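Local coordinates for protein 6-phosphogluconate dehydrogenase (Pseudomonas syringae, PDB 5U5G) that probably catalyses an NADP-dependent oxidoreduction late in fosfomycin biosynthesis, holding NADP+ next to the small ketone (2-oxopropyl)phosphonic acid, at residues L10-Q15 and G274-Q279; D74-P79 and V93-T98; E105-A110 and A116-C121; L172-N177 and L243-R248. One frame throughout, in Å; residues are numbered along the deposited sequence.

Contact 1. Residues L10-Q15 and G274-Q279; sequences LGRMGQ and GEESDQ. With NAP (NADP nicotinamide-adenine-dinucleotide phosphate), chain E.
R12 reaches from the start of helix 12-23 to E276 in the 274-279 loop, and a single salt bridge carries the contact. R12 NH1 gives its hydrogen to E276 OE1 at 2.7 Å, with an N-H...O angle of 156°. The two planar groups are nearly coplanar, and the carboxylate oxygen lies at the guanidinium edge, met nearly along its own C-O bond. E276 stands on a type I turn from G274 to S277, and its chain bends at chi2 (-49°), which brings the carboxylate round to the arginine.

Bonds to the cofactor come from the backbone. R12 N donates to NADP O2A at 2.9 Å, almost straight at 178°, and M13 N donates to NADP O1N at 3.1 Å, so consecutive amides take one oxygen from each phosphate of the diphosphate.

At the helix N-cap, G11 CA packs tightly on the cofactor, 3.2 Å from NADP O5B. R12 CD passes 3.5 Å from NADP O2A. G11 and G14 fit the GxGxxG pattern of a Rossmann nucleotide-binding fold, whose first helix points its amino end at the diphosphate; here E276 reaches R12 from the helical C-terminal part of the chain.

Contact 2. Residues D74-P79 and V93-T98; sequences DFYHAP and VVDLST. With NAP (NADP nicotinamide-adenine-dinucleotide phosphate), chain E.
The Y76 ring meets strand 92-95 with its edge: V93 CG1 and D95 OD2 both lie near the ring plane, about the hydroxyl end. Ring and D95 carboxylate are turned 25° from each other, and L107 and Y118 also pack against Y76. F75, one residue before Y76 on helix 69-77, approaches the adenine obliquely, its CE2 3.5 Å from NADP N3A.

Y76 OH donates to D95 OD2 in a very short bond of 2.5 Å, and its oxygen also sits 3.8 Å from V93 CG1. D95 CG is anti to the backbone N (chi1 -167°), which sends the carboxylate toward helix 69-77. OD2 takes a second hydrogen bond from Y118 OH, so two tyrosine hydroxyls grip one buried oxygen. OD1 is held by S97: its hydroxyl donates at 2.8 Å from S97 OG to D95 OD1, and S97 N reaches the same D95 OD1 at 2.9 Å, closing an Asx turn. With both oxygens engaged, the carboxylate is fixed in rotation, and this clustering of donors would probably favour its charged form.

The Asx turn shapes the chain just past the strand, where T98 N donates to NADP O3D at 3.1 Å. A loop leaving the carboxyl end of a parallel strand to meet the nicotinamide ribose is characteristic of the Rossmann-type dinucleotide-binding domain.

Contact 3. Residues E105-A110 and A116-C121; sequences EGLHAA and ADYIEC
H108 leans from helix 101-113 across the start of strand 117-124, its ring standing on the edge of Y118 and its far nitrogen on E120. From CB the chain turns with CG anti to the carbonyl carbon, carrying the imidazole out over the strand. H108 CG is 3.9 Å from Y118 CD2, and that same tyrosine carbon lies over the centre of the imidazole face. The rings form a T-shaped pair, centroids 5.0 Å apart and planes at 89°, with Y118 supplying the edge. On the strand side H108 CE1 comes within 3.4 Å of Y118 O. At the tip, H108 NE2 donates to E120 OE1 at 2.9 Å, bent to 142°, where E120 OE1 offers its anti lone pair. Y118 CG is anti to the backbone N, which lifts its ring toward the helix.

Helix and strand run nearly antiparallel, at 156° with axes 7.2 Å apart, as the helix and second strand of the beta-alpha-beta unit 92-95, 101-113, 117-124 in the Rossmann-type domain. L107, one residue earlier on the helix, covers a face of Y118: its CB stands 3.8 Å from the ring centroid, in a CH-pi contact almost along the normal. Beside these side chains a water bridges H108 O and Y118 N. E120 OE1 also accepts from G167 N and OE2 from Q170 N, while Y118 OH bonds to D95.

Contact 4. Residues L172-N177 and L243-R248; sequences LKILNN and LELARR. With 7VD ((2-oxopropyl)phosphonic acid), chain F.
I174 and L245 cross at about a right angle, and with A246 they make the whole of this small apolar contact between helices 168-196 and 236-247. Each branch of I174 has its own partner. CG1, anti to the carbonyl carbon (chi1 -67°), brings I174 CD1 to 3.8 Å from L245 CB, so the end of the isoleucine rests against the root of the leucine. I174 CG2, anti to the backbone N, is 3.7 Å from A246 CB and 3.6 Å from A246 N. The small alanine lets the helices come close: the CA atoms of I174 and A246 are 6.0 Å apart.

Polar groups on the first helix face the ligand instead. K173 NZ donates to the ketone oxygen O7 of (2-oxopropyl)phosphonic acid at 2.7 Å, and N177 ND2 donates to the same O7 at 2.9 Å, so two donors grip the carbonyl and would probably polarise it. N177 OD1 in turn accepts from K173 NZ and from N176 ND2, the latter in the carbonyl plane; these bonds fix the rotation of the amide and turn its NH2 to the ligand. On the second helix, R247 grips E244 side-on with NE and NH2.

V123 O, at strand 117-124, is a further acceptor for K173 NZ. M263 of helix 257-273 packs on A246, A100 touches L245, and L199 of the second subunit covers L172 and L175 of the long helix 168-196.

How the contacts relate
Contacts 2 and 3 are neighbours in the Rossmann-type sheet, their centres 9 Å apart: V93 O and I119 N, 2.7 Å apart, make a probable hydrogen bond between the adjacent strands. Contacts 1 and 2 hold different parts of one NADP, the diphosphate on one hand and the nicotinamide ribose and the adenine on the other, with centres 18 Å apart. Contact 4, in the helical part of the chain, supplies two donors, K173 and N177, to the ketone oxygen; it meets contact 2 where T98 OG1 is 3.3 Å from K173 CE, joining cofactor and ligand sites. Contact 3 lies farthest from contact 1, about 25 Å between centres, and touches neither bound molecule.

Contact 1. Residues L10-Q15 and G274-Q279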
# COMPACT_ATOMS: atom_id res chain seq x y z
N LEU A 10 -12.24 -25.33 8.03
CA LEU A 10 -10.86 -25.48 8.42
C LEU A 10 -9.99 -25.34 7.19
O LEU A 10 -9.14 -26.19 6.90
CB LEU A 10 -10.65 -26.83 9.11
CG LEU A 10 -11.52 -27.02 10.37
CD1 LEU A 10 -11.34 -28.40 11.00
CD2 LEU A 10 -11.27 -25.92 11.42
N GLY A 11 -10.22 -24.28 6.43
CA GLY A 11 -9.33 -23.92 5.35
C GLY A 11 -8.11 -23.21 5.90
O GLY A 11 -7.80 -23.28 7.09
N ARG A 12 -7.41 -22.51 5.01
CA ARG A 12 -6.19 -21.83 5.39
C ARG A 12 -6.42 -20.89 6.56
O ARG A 12 -5.71 -20.95 7.58
CB ARG A 12 -5.62 -21.07 4.19
CG ARG A 12 -4.97 -21.96 3.12
CD ARG A 12 -5.19 -21.31 1.74
NE ARG A 12 -4.19 -21.69 0.74
CZ ARG A 12 -4.44 -22.37 -0.38
NH1 ARG A 12 -5.68 -22.77 -0.67
NH2 ARG A 12 -3.44 -22.63 -1.21
N MET A 13 -7.38 -19.98 6.42
CA MET A 13 -7.64 -19.00 7.47
C MET A 13 -8.31 -19.65 8.68
O MET A 13 -7.97 -19.33 9.83
CB MET A 13 -8.52 -17.87 6.93
CG MET A 13 -8.88 -16.80 7.97
SD MET A 13 -7.41 -15.91 8.55
CE MET A 13 -6.76 -15.40 6.99
N GLY A 14 -9.26 -20.56 8.44
CA GLY A 14 -9.95 -21.21 9.56
C GLY A 14 -9.00 -21.97 10.48
O GLY A 14 -9.02 -21.80 11.70
N GLN A 15 -8.14 -22.81 9.89
CA GLN A 15 -7.11 -23.51 10.65
C GLN A 15 -6.27 -22.54 11.48
O GLN A 15 -5.99 -22.80 12.66
CB GLN A 15 -6.20 -24.30 9.70
CG GLN A 15 -6.80 -25.61 9.18
CD GLN A 15 -5.82 -26.38 8.29
OE1 GLN A 15 -4.73 -26.74 8.74
NE2 GLN A 15 -6.21 -26.60 7.02
N GLY A 274 -4.89 -22.12 -12.16
CA GLY A 274 -5.73 -22.99 -11.36
C GLY A 274 -6.20 -22.32 -10.08
O GLY A 274 -5.53 -21.46 -9.51
N GLU A 275 -7.35 -22.78 -9.60
CA GLU A 275 -8.04 -22.14 -8.48
C GLU A 275 -7.23 -22.18 -7.19
O GLU A 275 -7.31 -21.24 -6.39
CB GLU A 275 -9.40 -22.81 -8.24
CG GLU A 275 -10.32 -22.80 -9.44
CD GLU A 275 -11.26 -21.60 -9.44
OE1 GLU A 275 -11.56 -21.11 -10.55
OE2 GLU A 275 -11.69 -21.16 -8.35
N GLU A 276 -6.49 -23.26 -6.95
CA GLU A 276 -5.75 -23.42 -5.71
C GLU A 276 -4.34 -22.85 -5.76
O GLU A 276 -3.64 -22.91 -4.75
CB GLU A 276 -5.68 -24.90 -5.29
CG GLU A 276 -6.98 -25.45 -4.69
CD GLU A 276 -7.58 -24.55 -3.59
OE1 GLU A 276 -6.83 -24.01 -2.74
OE2 GLU A 276 -8.81 -24.36 -3.60
N SER A 277 -3.90 -22.32 -6.91
CA SER A 277 -2.60 -21.67 -7.01
C SER A 277 -2.61 -20.28 -6.36
O SER A 277 -3.66 -19.66 -6.16
CB SER A 277 -2.18 -21.56 -8.47
OG SER A 277 -1.99 -22.84 -9.04
N ASP A 278 -1.41 -19.81 -6.04
CA ASP A 278 -1.26 -18.60 -5.24
C ASP A 278 -1.69 -17.36 -6.02
O ASP A 278 -1.45 -17.25 -7.23
CB ASP A 278 0.20 -18.46 -4.79
CG ASP A 278 0.35 -17.60 -3.54
OD1 ASP A 278 0.40 -16.35 -3.65
OD2 ASP A 278 0.43 -18.20 -2.44
N GLN A 279 -2.33 -16.42 -5.31
CA GLN A 279 -2.64 -15.12 -5.89
C GLN A 279 -1.41 -14.47 -6.53
O GLN A 279 -1.54 -13.78 -7.55
CB GLN A 279 -3.22 -14.19 -4.80
CG GLN A 279 -2.32 -14.06 -3.57
CD GLN A 279 -2.84 -13.10 -2.52
OE1 GLN A 279 -3.87 -12.44 -2.71
NE2 GLN A 279 -2.14 -13.03 -1.39
PA NAP E . -9.82 -22.21 1.69
O1A NAP E . -10.08 -22.45 0.25
O2A NAP E . -8.43 -22.38 2.26
O5B NAP E . -10.87 -23.11 2.61
C5B NAP E . -12.16 -22.87 2.11
C4B NAP E . -13.14 -23.44 3.16
O4B NAP E . -14.49 -23.38 2.70
C3B NAP E . -12.77 -24.93 3.48
O3B NAP E . -13.06 -25.19 4.82
C2B NAP E . -13.79 -25.67 2.60
O2B NAP E . -14.15 -26.89 3.04
C1B NAP E . -15.01 -24.69 2.80
N9A NAP E . -15.97 -24.93 1.74
C8A NAP E . -15.97 -24.47 0.41
N7A NAP E . -17.03 -24.93 -0.32
C5A NAP E . -17.72 -25.74 0.59
C6A NAP E . -18.90 -26.50 0.47
N6A NAP E . -19.59 -26.55 -0.71
N1A NAP E . -19.38 -27.22 1.51
C2A NAP E . -18.66 -27.15 2.68
N3A NAP E . -17.54 -26.46 2.95
C4A NAP E . -17.08 -25.75 1.87
O3 NAP E . -10.29 -20.64 1.75
PN NAP E . -9.56 -19.76 2.87
O1N NAP E . -9.56 -20.39 4.21
O2N NAP E . -8.39 -18.96 2.34
O5D NAP E . -10.70 -18.46 3.07
C5D NAP E . -11.76 -18.82 3.83
C4D NAP E . -12.56 -17.55 4.09
O4D NAP E . -11.72 -16.57 4.75
C3D NAP E . -12.99 -16.92 2.70
O3D NAP E . -14.27 -16.37 2.84
C2D NAP E . -11.95 -15.84 2.48
O2D NAP E . -12.43 -14.75 1.74
C1D NAP E . -11.71 -15.39 3.96
N1N NAP E . -10.41 -14.77 4.12
C2N NAP E . -9.21 -15.44 3.76
C3N NAP E . -8.01 -14.82 4.01
C7N NAP E . -6.75 -15.49 3.69
O7N NAP E . -5.65 -15.00 3.94
N7N NAP E . -6.77 -16.76 3.12
C4N NAP E . -7.93 -13.48 4.69
C5N NAP E . -9.23 -12.88 5.00
C6N NAP E . -10.37 -13.50 4.70
P2B NAP E . -13.04 -28.27 2.53
O1X NAP E . -11.90 -27.99 3.46
O2X NAP E . -13.89 -29.50 2.83
O3X NAP E . -12.85 -27.91 1.07

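Contact 2. Residues D74-P79 and V93-T98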
# COMPACT_ATOMS: atom_id res chain seq x y z
N ASP A 74 -25.16 -24.54 2.06
CA ASP A 74 -25.13 -25.85 2.71
C ASP A 74 -25.12 -25.72 4.23
O ASP A 74 -25.91 -26.38 4.92
CB ASP A 74 -23.91 -26.65 2.24
CG ASP A 74 -24.03 -27.13 0.79
OD1 ASP A 74 -25.09 -26.96 0.16
OD2 ASP A 74 -23.03 -27.68 0.27
N PHE A 75 -24.23 -24.88 4.78
CA PHE A 75 -24.07 -24.86 6.24
C PHE A 75 -25.24 -24.17 6.93
O PHE A 75 -25.68 -24.61 8.00
CB PHE A 75 -22.74 -24.22 6.63
CG PHE A 75 -21.57 -25.18 6.55
CD1 PHE A 75 -21.68 -26.46 7.07
CD2 PHE A 75 -20.40 -24.81 5.93
CE1 PHE A 75 -20.62 -27.36 6.98
CE2 PHE A 75 -19.32 -25.70 5.84
CZ PHE A 75 -19.44 -26.97 6.37
N TYR A 76 -25.75 -23.08 6.35
CA TYR A 76 -26.84 -22.36 7.01
C TYR A 76 -28.22 -22.93 6.69
O TYR A 76 -29.08 -22.96 7.58
CB TYR A 76 -26.81 -20.87 6.63
CG TYR A 76 -25.66 -20.11 7.25
CD1 TYR A 76 -25.70 -19.71 8.58
CD2 TYR A 76 -24.52 -19.82 6.51
CE1 TYR A 76 -24.63 -19.00 9.14
CE2 TYR A 76 -23.46 -19.13 7.06
CZ TYR A 76 -23.52 -18.72 8.37
OH TYR A 76 -22.45 -18.04 8.90
N HIS A 77 -28.48 -23.39 5.46
CA HIS A 77 -29.86 -23.64 5.07
C HIS A 77 -30.22 -25.09 4.83
O HIS A 77 -31.40 -25.37 4.58
CB HIS A 77 -30.22 -22.82 3.82
CG HIS A 77 -30.15 -21.35 4.04
ND1 HIS A 77 -31.13 -20.65 4.69
CD2 HIS A 77 -29.19 -20.44 3.72
CE1 HIS A 77 -30.80 -19.37 4.75
NE2 HIS A 77 -29.62 -19.22 4.17
N ALA A 78 -29.28 -26.02 4.88
CA ALA A 78 -29.65 -27.43 4.75
C ALA A 78 -30.77 -27.74 5.73
O ALA A 78 -30.67 -27.41 6.92
CB ALA A 78 -28.45 -28.33 5.00
N PRO A 79 -31.89 -28.32 5.28
CA PRO A 79 -33.00 -28.59 6.19
C PRO A 79 -32.59 -29.60 7.26
O PRO A 79 -31.83 -30.53 7.00
CB PRO A 79 -34.11 -29.12 5.28
CG PRO A 79 -33.43 -29.50 4.00
CD PRO A 79 -32.23 -28.61 3.87
N VAL A 93 -23.57 -16.78 16.09
CA VAL A 93 -22.64 -17.24 15.07
C VAL A 93 -21.83 -16.05 14.57
O VAL A 93 -22.40 -15.02 14.18
CB VAL A 93 -23.36 -17.96 13.91
CG1 VAL A 93 -22.42 -18.16 12.74
CG2 VAL A 93 -23.90 -19.31 14.38
N VAL A 94 -20.52 -16.18 14.61
CA VAL A 94 -19.59 -15.15 14.15
C VAL A 94 -19.05 -15.62 12.81
O VAL A 94 -18.24 -16.55 12.75
CB VAL A 94 -18.48 -14.90 15.17
CG1 VAL A 94 -17.46 -13.88 14.66
CG2 VAL A 94 -19.08 -14.47 16.51
N ASP A 95 -19.52 -15.01 11.71
CA ASP A 95 -19.15 -15.47 10.37
C ASP A 95 -17.96 -14.65 9.91
O ASP A 95 -18.08 -13.45 9.65
CB ASP A 95 -20.34 -15.37 9.41
CG ASP A 95 -20.12 -16.13 8.09
OD1 ASP A 95 -18.95 -16.31 7.68
OD2 ASP A 95 -21.12 -16.55 7.46
N LEU A 96 -16.81 -15.31 9.80
CA LEU A 96 -15.56 -14.67 9.40
C LEU A 96 -15.32 -14.71 7.91
O LEU A 96 -14.25 -14.29 7.45
CB LEU A 96 -14.39 -15.32 10.12
CG LEU A 96 -14.52 -15.48 11.63
CD1 LEU A 96 -13.58 -16.59 12.08
CD2 LEU A 96 -14.19 -14.17 12.32
N SER A 97 -16.29 -15.20 7.13
CA SER A 97 -16.13 -15.33 5.69
C SER A 97 -16.35 -13.98 5.01
O SER A 97 -16.98 -13.07 5.55
CB SER A 97 -17.12 -16.36 5.13
OG SER A 97 -17.15 -17.52 5.94
N THR A 98 -15.83 -13.87 3.80
CA THR A 98 -16.16 -12.75 2.94
C THR A 98 -17.26 -13.20 1.99
O THR A 98 -17.06 -14.11 1.18
CB THR A 98 -14.94 -12.24 2.18
OG1 THR A 98 -13.91 -11.91 3.12
CG2 THR A 98 -15.31 -10.99 1.40
PA NAP E . -9.82 -22.21 1.69
O1A NAP E . -10.08 -22.45 0.25
O2A NAP E . -8.43 -22.38 2.26
O5B NAP E . -10.87 -23.11 2.61
C5B NAP E . -12.16 -22.87 2.11
C4B NAP E . -13.14 -23.44 3.16
O4B NAP E . -14.49 -23.38 2.70
C3B NAP E . -12.77 -24.93 3.48
O3B NAP E . -13.06 -25.19 4.82
C2B NAP E . -13.79 -25.67 2.60
O2B NAP E . -14.15 -26.89 3.04
C1B NAP E . -15.01 -24.69 2.80
N9A NAP E . -15.97 -24.93 1.74
C8A NAP E . -15.97 -24.47 0.41
N7A NAP E . -17.03 -24.93 -0.32
C5A NAP E . -17.72 -25.74 0.59
C6A NAP E . -18.90 -26.50 0.47
N6A NAP E . -19.59 -26.55 -0.71
N1A NAP E . -19.38 -27.22 1.51
C2A NAP E . -18.66 -27.15 2.68
N3A NAP E . -17.54 -26.46 2.95
C4A NAP E . -17.08 -25.75 1.87
O3 NAP E . -10.29 -20.64 1.75
PN NAP E . -9.56 -19.76 2.87
O1N NAP E . -9.56 -20.39 4.21
O2N NAP E . -8.39 -18.96 2.34
O5D NAP E . -10.70 -18.46 3.07
C5D NAP E . -11.76 -18.82 3.83
C4D NAP E . -12.56 -17.55 4.09
O4D NAP E . -11.72 -16.57 4.75
C3D NAP E . -12.99 -16.92 2.70
O3D NAP E . -14.27 -16.37 2.84
C2D NAP E . -11.95 -15.84 2.48
O2D NAP E . -12.43 -14.75 1.74
C1D NAP E . -11.71 -15.39 3.96
N1N NAP E . -10.41 -14.77 4.12
C2N NAP E . -9.21 -15.44 3.76
C3N NAP E . -8.01 -14.82 4.01
C7N NAP E . -6.75 -15.49 3.69
O7N NAP E . -5.65 -15.00 3.94
N7N NAP E . -6.77 -16.76 3.12
C4N NAP E . -7.93 -13.48 4.69
C5N NAP E . -9.23 -12.88 5.00
C6N NAP E . -10.37 -13.50 4.70
P2B NAP E . -13.04 -28.27 2.53
O1X NAP E . -11.90 -27.99 3.46
O2X NAP E . -13.89 -29.50 2.83
O3X NAP E . -12.85 -27.91 1.07

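Contact 3. Residues E105-A110 and A116-C121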
# COMPACT_ATOMS: atom_id res chain seq x y z
N GLU A 105 -27.00 -9.68 4.95
CA GLU A 105 -28.25 -9.07 5.41
C GLU A 105 -29.34 -10.11 5.60
O GLU A 105 -30.04 -10.11 6.62
CB GLU A 105 -28.69 -8.00 4.42
CG GLU A 105 -27.89 -6.72 4.55
CD GLU A 105 -28.03 -5.80 3.34
OE1 GLU A 105 -28.74 -6.18 2.39
OE2 GLU A 105 -27.41 -4.71 3.35
N GLY A 106 -29.48 -11.03 4.64
CA GLY A 106 -30.49 -12.08 4.77
C GLY A 106 -30.24 -12.97 5.97
O GLY A 106 -31.18 -13.41 6.64
N LEU A 107 -28.97 -13.26 6.26
CA LEU A 107 -28.64 -14.10 7.41
C LEU A 107 -28.90 -13.37 8.72
O LEU A 107 -29.41 -13.97 9.67
CB LEU A 107 -27.19 -14.56 7.32
CG LEU A 107 -26.92 -15.61 6.24
CD1 LEU A 107 -25.43 -15.85 6.08
CD2 LEU A 107 -27.66 -16.93 6.55
N HIS A 108 -28.57 -12.07 8.79
CA HIS A 108 -28.97 -11.27 9.95
C HIS A 108 -30.46 -11.44 10.25
O HIS A 108 -30.85 -11.71 11.40
CB HIS A 108 -28.66 -9.79 9.72
CG HIS A 108 -27.22 -9.42 9.95
ND1 HIS A 108 -26.69 -9.23 11.21
CD2 HIS A 108 -26.20 -9.19 9.08
CE1 HIS A 108 -25.41 -8.91 11.11
NE2 HIS A 108 -25.09 -8.89 9.82
N ALA A 109 -31.30 -11.33 9.22
CA ALA A 109 -32.74 -11.43 9.42
C ALA A 109 -33.16 -12.84 9.79
O ALA A 109 -34.01 -13.03 10.67
CB ALA A 109 -33.48 -10.96 8.17
N ALA A 110 -32.60 -13.85 9.12
CA ALA A 110 -33.00 -15.23 9.42
C ALA A 110 -32.63 -15.61 10.84
O ALA A 110 -33.41 -16.28 11.54
CB ALA A 110 -32.37 -16.20 8.42
N ALA A 116 -31.83 -15.82 17.58
CA ALA A 116 -30.38 -15.94 17.66
C ALA A 116 -29.74 -14.70 17.03
O ALA A 116 -30.44 -13.80 16.56
CB ALA A 116 -29.90 -17.22 16.96
N ASP A 117 -28.41 -14.64 17.05
CA ASP A 117 -27.68 -13.49 16.53
C ASP A 117 -26.63 -13.90 15.52
O ASP A 117 -25.74 -14.71 15.83
CB ASP A 117 -27.00 -12.70 17.65
CG ASP A 117 -27.90 -11.63 18.22
OD1 ASP A 117 -27.97 -10.53 17.62
OD2 ASP A 117 -28.52 -11.89 19.26
N TYR A 118 -26.71 -13.33 14.32
CA TYR A 118 -25.63 -13.37 13.35
C TYR A 118 -24.69 -12.20 13.62
O TYR A 118 -25.14 -11.06 13.74
CB TYR A 118 -26.20 -13.30 11.93
CG TYR A 118 -25.21 -13.51 10.79
CD1 TYR A 118 -24.69 -14.78 10.53
CD2 TYR A 118 -24.85 -12.46 9.95
CE1 TYR A 118 -23.80 -14.99 9.48
CE2 TYR A 118 -23.96 -12.65 8.90
CZ TYR A 118 -23.44 -13.92 8.67
OH TYR A 118 -22.57 -14.12 7.62
N ILE A 119 -23.39 -12.49 13.75
CA ILE A 119 -22.36 -11.46 13.79
C ILE A 119 -21.55 -11.57 12.50
O ILE A 119 -20.89 -12.58 12.25
CB ILE A 119 -21.46 -11.57 15.03
CG1 ILE A 119 -22.27 -11.31 16.31
CG2 ILE A 119 -20.29 -10.59 14.94
CD1 ILE A 119 -22.87 -9.91 16.40
N GLU A 120 -21.64 -10.53 11.68
CA GLU A 120 -20.96 -10.43 10.39
C GLU A 120 -19.56 -9.88 10.65
O GLU A 120 -19.41 -8.71 11.01
CB GLU A 120 -21.80 -9.54 9.48
CG GLU A 120 -21.19 -9.03 8.19
CD GLU A 120 -22.07 -7.95 7.53
OE1 GLU A 120 -23.27 -7.86 7.87
OE2 GLU A 120 -21.55 -7.19 6.69
N CYS A 121 -18.52 -10.72 10.51
CA CYS A 121 -17.18 -10.38 11.00
C CYS A 121 -16.09 -10.75 9.99
O CYS A 121 -15.21 -11.58 10.27
CB CYS A 121 -16.93 -11.08 12.35
SG CYS A 121 -15.48 -10.50 13.27
O HOH W 1 -29.15 -11.59 13.63

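Contact 4. Residues L172-N177 and L243-R248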
# COMPACT_ATOMS: atom_id res chain seq x y z
N LEU A 172 -17.42 -2.95 3.23
CA LEU A 172 -16.09 -2.41 3.48
C LEU A 172 -14.99 -3.42 3.17
O LEU A 172 -13.93 -3.07 2.61
CB LEU A 172 -16.00 -1.94 4.93
CG LEU A 172 -16.84 -0.69 5.19
CD1 LEU A 172 -17.14 -0.56 6.68
CD2 LEU A 172 -16.09 0.53 4.67
N LYS A 173 -15.20 -4.69 3.54
CA LYS A 173 -14.20 -5.72 3.28
C LYS A 173 -13.95 -5.89 1.79
O LYS A 173 -12.80 -5.97 1.35
CB LYS A 173 -14.66 -7.05 3.92
CG LYS A 173 -13.86 -8.30 3.45
CD LYS A 173 -12.42 -8.31 4.02
CE LYS A 173 -11.64 -9.58 3.54
NZ LYS A 173 -10.17 -9.46 3.80
N ILE A 174 -15.03 -5.92 0.99
CA ILE A 174 -14.90 -6.14 -0.45
C ILE A 174 -14.13 -5.00 -1.10
O ILE A 174 -13.27 -5.21 -1.97
CB ILE A 174 -16.30 -6.32 -1.07
CG1 ILE A 174 -16.97 -7.61 -0.58
CG2 ILE A 174 -16.23 -6.29 -2.59
CD1 ILE A 174 -18.47 -7.65 -0.84
N LEU A 175 -14.42 -3.77 -0.70
CA LEU A 175 -13.67 -2.61 -1.18
C LEU A 175 -12.21 -2.65 -0.70
O LEU A 175 -11.29 -2.30 -1.46
CB LEU A 175 -14.36 -1.34 -0.70
CG LEU A 175 -15.10 -0.39 -1.65
CD1 LEU A 175 -15.41 -0.96 -3.01
CD2 LEU A 175 -16.35 0.12 -0.97
N ASN A 176 -11.98 -3.04 0.55
CA ASN A 176 -10.62 -3.23 1.04
C ASN A 176 -9.85 -4.18 0.13
O ASN A 176 -8.70 -3.91 -0.25
CB ASN A 176 -10.64 -3.77 2.47
CG ASN A 176 -9.28 -4.18 2.94
OD1 ASN A 176 -8.50 -3.34 3.41
ND2 ASN A 176 -8.96 -5.48 2.83
N ASN A 177 -10.49 -5.29 -0.26
CA ASN A 177 -9.81 -6.33 -1.02
C ASN A 177 -9.63 -5.97 -2.48
O ASN A 177 -8.68 -6.45 -3.11
CB ASN A 177 -10.57 -7.65 -0.88
CG ASN A 177 -10.24 -8.36 0.40
OD1 ASN A 177 -10.00 -7.71 1.43
ND2 ASN A 177 -10.18 -9.68 0.35
N LEU A 243 -13.07 -10.49 -5.96
CA LEU A 243 -13.14 -9.61 -7.12
C LEU A 243 -14.51 -9.67 -7.78
O LEU A 243 -15.03 -8.66 -8.28
CB LEU A 243 -12.05 -9.99 -8.12
CG LEU A 243 -10.75 -9.18 -8.27
CD1 LEU A 243 -10.78 -7.82 -7.56
CD2 LEU A 243 -9.51 -9.99 -7.93
N GLU A 244 -15.10 -10.86 -7.81
CA GLU A 244 -16.43 -11.01 -8.38
C GLU A 244 -17.49 -10.35 -7.50
O GLU A 244 -18.44 -9.75 -8.01
CB GLU A 244 -16.72 -12.50 -8.59
CG GLU A 244 -18.10 -12.81 -9.16
CD GLU A 244 -18.30 -12.24 -10.55
OE1 GLU A 244 -17.28 -11.99 -11.25
OE2 GLU A 244 -19.47 -12.04 -10.94
N LEU A 245 -17.34 -10.43 -6.18
CA LEU A 245 -18.25 -9.67 -5.33
C LEU A 245 -18.15 -8.17 -5.63
O LEU A 245 -19.17 -7.48 -5.71
CB LEU A 245 -17.95 -9.95 -3.86
CG LEU A 245 -18.18 -11.39 -3.40
CD1 LEU A 245 -17.66 -11.58 -1.99
CD2 LEU A 245 -19.66 -11.76 -3.48
N ALA A 246 -16.93 -7.68 -5.85
CA ALA A 246 -16.73 -6.26 -6.18
C ALA A 246 -17.28 -5.94 -7.57
O ALA A 246 -17.89 -4.87 -7.77
CB ALA A 246 -15.25 -5.91 -6.11
N ARG A 247 -17.06 -6.83 -8.54
CA ARG A 247 -17.57 -6.61 -9.89
C ARG A 247 -19.08 -6.44 -9.89
O ARG A 247 -19.61 -5.59 -10.61
CB ARG A 247 -17.18 -7.77 -10.81
CG ARG A 247 -17.49 -7.49 -12.28
CD ARG A 247 -17.42 -8.74 -13.14
NE ARG A 247 -18.47 -9.71 -12.81
CZ ARG A 247 -19.74 -9.59 -13.20
NH1 ARG A 247 -20.12 -8.56 -13.93
NH2 ARG A 247 -20.63 -10.52 -12.85
N ARG A 248 -19.78 -7.25 -9.10
CA ARG A 248 -21.23 -7.18 -9.07
C ARG A 248 -21.73 -5.88 -8.44
O ARG A 248 -22.93 -5.58 -8.56
CB ARG A 248 -21.79 -8.37 -8.32
CG ARG A 248 -21.41 -9.72 -8.89
CD ARG A 248 -22.18 -10.78 -8.13
NE ARG A 248 -23.60 -10.45 -8.06
CZ ARG A 248 -24.19 -10.03 -6.94
NH1 ARG A 248 -23.44 -9.85 -5.87
NH2 ARG A 248 -25.48 -9.71 -6.88
P1 7VD F . -6.33 -10.46 3.54
C1 7VD F . -6.70 -11.83 2.42
O2 7VD F . -7.35 -9.34 3.52
O3 7VD F . -6.12 -10.93 4.96
O4 7VD F . -5.02 -9.99 2.95
C6 7VD F . -8.08 -11.83 1.79
O7 7VD F . -9.06 -11.44 2.41
C8 7VD F . -8.14 -12.34 0.38